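Local coordinates for polyphenol oxidase, chloroplastic (Malus domestica, PDB 6ELV), which is the C-terminal domain of a probably copper-dependent tyrosinase-family enzyme that oxidises mono- and o-diphenols to o-diquinones, at residues A[21-31]-A[118-129]. Sequence-based numbering, arbitrary orientation.
Sequences LGSKISTVVKR and EDDDSVVVTLVP. With CA (calcium ion), chain B.
Val29 and Val125 meet on the buried face of an antiparallel strand pair, the CG2 methyls 3.7 Å apart. With Val29 CG1 anti to the backbone N (chi1 -176°), CG2 is turned onto Val125. Farther along this face the side chain of Leu21 comes in at about a right angle to Leu127, CD1 lying 3.8 Å from Leu127 CB, while its CD2 packs on Pro129 CB. Six backbone hydrogen bonds, two for each of the pairs Ile25-Leu127, Thr27-Val125 and Val29-Val123, join strand 25-30 to strand 122-129 within a five-stranded mixed sheet; Thr27, Val29, Val123 and Leu127 pack against strand 135-142 of the second sheet, as in a beta sandwich. The other face is more open to solvent, and looser at Val28, whose CG2 stays 4.1 Å from Val124 CG2; Lys24 lays its CD methylene alongside Val128 CG2. Beyond the strands, buried Arg31 reaches the calcium-binding loop. Its NH1 grips two carbonyls near the guanidinium plane: Asp120 O at 2.9 Å, met in its carbonyl plane, and Glu118 O at 2.8 Å, where NH1 sits above the carbonyl plane; NE forms a salt bridge with Glu47. A leucine here would probably strip both carbonyls of this donor and leave Glu47 without its mate. Asp120 meanwhile holds calcium through both carboxylate oxygens, OD2 at 2.4 Å, with Asp70 and Asp72 as fellow ligands.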
# COMPACT_ATOMS: atom_id res chain seq x y z
N LEU A 21 9.92 -2.16 7.28
CA LEU A 21 8.60 -2.11 7.90
C LEU A 21 8.62 -2.74 9.29
O LEU A 21 8.08 -3.81 9.55
CB LEU A 21 7.58 -2.78 6.99
CG LEU A 21 6.13 -2.56 7.41
CD1 LEU A 21 5.70 -1.09 7.26
CD2 LEU A 21 5.21 -3.48 6.64
N GLY A 22 9.25 -2.02 10.22
CA GLY A 22 9.38 -2.55 11.57
C GLY A 22 8.22 -2.23 12.49
O GLY A 22 8.15 -2.77 13.60
N SER A 23 7.31 -1.37 12.04
CA SER A 23 6.15 -0.96 12.80
C SER A 23 5.11 -0.46 11.80
O SER A 23 5.41 -0.28 10.62
CB SER A 23 6.54 0.14 13.80
OG SER A 23 5.55 0.30 14.79
N LYS A 24 3.90 -0.22 12.29
CA LYS A 24 2.84 0.32 11.44
C LYS A 24 3.20 1.73 10.99
O LYS A 24 3.60 2.57 11.81
CB LYS A 24 1.52 0.32 12.20
CG LYS A 24 0.35 0.89 11.43
CD LYS A 24 -0.97 0.54 12.10
CE LYS A 24 -1.35 1.48 13.21
NZ LYS A 24 -2.83 1.40 13.44
N ILE A 25 3.05 1.99 9.69
CA ILE A 25 3.30 3.31 9.13
C ILE A 25 2.16 3.68 8.20
O ILE A 25 1.44 2.83 7.68
CB ILE A 25 4.63 3.39 8.36
CG1 ILE A 25 4.58 2.44 7.16
CG2 ILE A 25 5.81 3.10 9.27
CD1 ILE A 25 5.42 2.86 6.01
N SER A 26 2.02 4.97 7.96
CA SER A 26 1.09 5.45 6.96
C SER A 26 1.78 6.48 6.09
O SER A 26 2.78 7.09 6.47
CB SER A 26 -0.19 6.01 7.59
OG SER A 26 0.07 7.19 8.32
N THR A 27 1.24 6.64 4.89
CA THR A 27 1.83 7.54 3.91
C THR A 27 0.74 8.05 2.97
O THR A 27 -0.21 7.33 2.66
CB THR A 27 2.96 6.80 3.17
OG1 THR A 27 3.74 7.72 2.40
CG2 THR A 27 2.45 5.65 2.30
N VAL A 28 0.89 9.29 2.54
CA VAL A 28 -0.04 9.90 1.59
C VAL A 28 0.40 9.54 0.18
O VAL A 28 1.54 9.83 -0.21
CB VAL A 28 -0.09 11.42 1.77
CG1 VAL A 28 -0.98 12.03 0.68
CG2 VAL A 28 -0.61 11.80 3.14
N VAL A 29 -0.50 8.94 -0.59
CA VAL A 29 -0.22 8.45 -1.93
C VAL A 29 -1.14 9.17 -2.92
O VAL A 29 -2.36 9.16 -2.75
CB VAL A 29 -0.38 6.92 -2.02
CG1 VAL A 29 0.01 6.42 -3.40
CG2 VAL A 29 0.46 6.25 -0.95
N LYS A 30 -0.55 9.78 -3.94
CA LYS A 30 -1.35 10.47 -4.94
C LYS A 30 -2.06 9.47 -5.84
O LYS A 30 -1.52 8.41 -6.19
CB LYS A 30 -0.44 11.35 -5.79
CG LYS A 30 0.18 12.49 -5.01
CD LYS A 30 1.08 13.31 -5.90
CE LYS A 30 1.75 14.42 -5.11
NZ LYS A 30 2.85 15.06 -5.88
N ARG A 31 -3.29 9.82 -6.21
CA ARG A 31 -4.01 9.08 -7.23
C ARG A 31 -3.42 9.41 -8.60
O ARG A 31 -2.61 10.33 -8.72
CB ARG A 31 -5.50 9.39 -7.13
CG ARG A 31 -6.10 8.83 -5.85
CD ARG A 31 -7.55 9.18 -5.75
NE ARG A 31 -8.34 8.42 -6.70
CZ ARG A 31 -9.60 8.70 -7.02
NH1 ARG A 31 -10.19 9.78 -6.51
NH2 ARG A 31 -10.25 7.93 -7.87
N GLU A 118 -13.82 9.23 -3.43
CA GLU A 118 -13.69 9.25 -4.89
C GLU A 118 -13.37 10.63 -5.42
O GLU A 118 -12.86 10.74 -6.54
CB GLU A 118 -14.98 8.78 -5.56
CG GLU A 118 -15.28 7.30 -5.44
CD GLU A 118 -16.64 6.96 -6.04
OE1 GLU A 118 -17.65 7.28 -5.38
OE2 GLU A 118 -16.69 6.37 -7.14
N ASP A 119 -13.69 11.68 -4.66
CA ASP A 119 -13.48 13.07 -5.03
C ASP A 119 -12.11 13.59 -4.62
O ASP A 119 -11.81 14.76 -4.89
CB ASP A 119 -14.52 13.92 -4.30
CG ASP A 119 -14.40 13.82 -2.78
OD1 ASP A 119 -14.63 12.71 -2.24
OD2 ASP A 119 -14.07 14.83 -2.13
N ASP A 120 -11.29 12.78 -3.95
CA ASP A 120 -10.02 13.24 -3.42
C ASP A 120 -8.89 12.97 -4.43
O ASP A 120 -8.98 12.08 -5.27
CB ASP A 120 -9.68 12.52 -2.11
CG ASP A 120 -10.64 12.85 -0.96
OD1 ASP A 120 -11.32 13.90 -0.99
OD2 ASP A 120 -10.68 12.06 -0.01
N ASP A 121 -7.81 13.74 -4.31
CA ASP A 121 -6.66 13.60 -5.19
C ASP A 121 -5.59 12.66 -4.64
O ASP A 121 -4.66 12.30 -5.37
CB ASP A 121 -6.02 14.96 -5.47
CG ASP A 121 -6.81 15.79 -6.46
OD1 ASP A 121 -7.36 15.21 -7.41
OD2 ASP A 121 -6.89 17.01 -6.28
N SER A 122 -5.69 12.27 -3.37
CA SER A 122 -4.73 11.38 -2.75
C SER A 122 -5.48 10.61 -1.68
O SER A 122 -6.60 10.96 -1.32
CB SER A 122 -3.59 12.16 -2.10
OG SER A 122 -4.09 13.06 -1.13
N VAL A 123 -4.84 9.55 -1.17
CA VAL A 123 -5.36 8.74 -0.08
C VAL A 123 -4.23 8.46 0.89
O VAL A 123 -3.05 8.67 0.58
CB VAL A 123 -5.99 7.41 -0.58
CG1 VAL A 123 -7.14 7.69 -1.53
CG2 VAL A 123 -4.92 6.53 -1.24
N VAL A 124 -4.58 7.96 2.07
CA VAL A 124 -3.58 7.49 3.03
C VAL A 124 -3.54 5.98 3.00
O VAL A 124 -4.57 5.31 3.19
CB VAL A 124 -3.88 8.01 4.45
CG1 VAL A 124 -2.90 7.38 5.45
CG2 VAL A 124 -3.78 9.53 4.48
N VAL A 125 -2.34 5.43 2.80
CA VAL A 125 -2.11 4.00 2.81
C VAL A 125 -1.37 3.66 4.10
O VAL A 125 -0.34 4.28 4.40
CB VAL A 125 -1.30 3.55 1.58
CG1 VAL A 125 -1.00 2.05 1.65
CG2 VAL A 125 -2.10 3.86 0.31
N THR A 126 -1.87 2.67 4.82
CA THR A 126 -1.27 2.19 6.05
C THR A 126 -0.76 0.77 5.83
O THR A 126 -1.49 -0.08 5.32
CB THR A 126 -2.30 2.21 7.19
OG1 THR A 126 -2.75 3.56 7.41
CG2 THR A 126 -1.73 1.71 8.50
N LEU A 127 0.49 0.53 6.22
CA LEU A 127 1.10 -0.80 6.16
C LEU A 127 1.29 -1.29 7.58
O LEU A 127 1.91 -0.59 8.40
CB LEU A 127 2.44 -0.74 5.42
CG LEU A 127 2.42 -0.13 4.02
CD1 LEU A 127 3.81 -0.23 3.42
CD2 LEU A 127 1.42 -0.83 3.13
N VAL A 128 0.78 -2.48 7.87
CA VAL A 128 0.75 -3.03 9.22
C VAL A 128 1.54 -4.32 9.23
O VAL A 128 1.05 -5.36 8.79
CB VAL A 128 -0.70 -3.30 9.67
CG1 VAL A 128 -0.72 -3.74 11.11
CG2 VAL A 128 -1.60 -2.07 9.45
N PRO A 129 2.78 -4.30 9.71
CA PRO A 129 3.54 -5.55 9.75
C PRO A 129 2.96 -6.48 10.81
O PRO A 129 2.58 -6.05 11.91
CB PRO A 129 4.96 -5.09 10.11
CG PRO A 129 4.75 -3.85 10.91
CD PRO A 129 3.54 -3.17 10.27
CA CA B . -12.05 13.38 1.50
O HOH W 1 -12.91 8.49 -8.75
O HOH W 2 -3.24 13.39 -7.56
O HOH W 3 -13.31 15.43 0.95
O HOH W 4 -14.11 12.63 0.48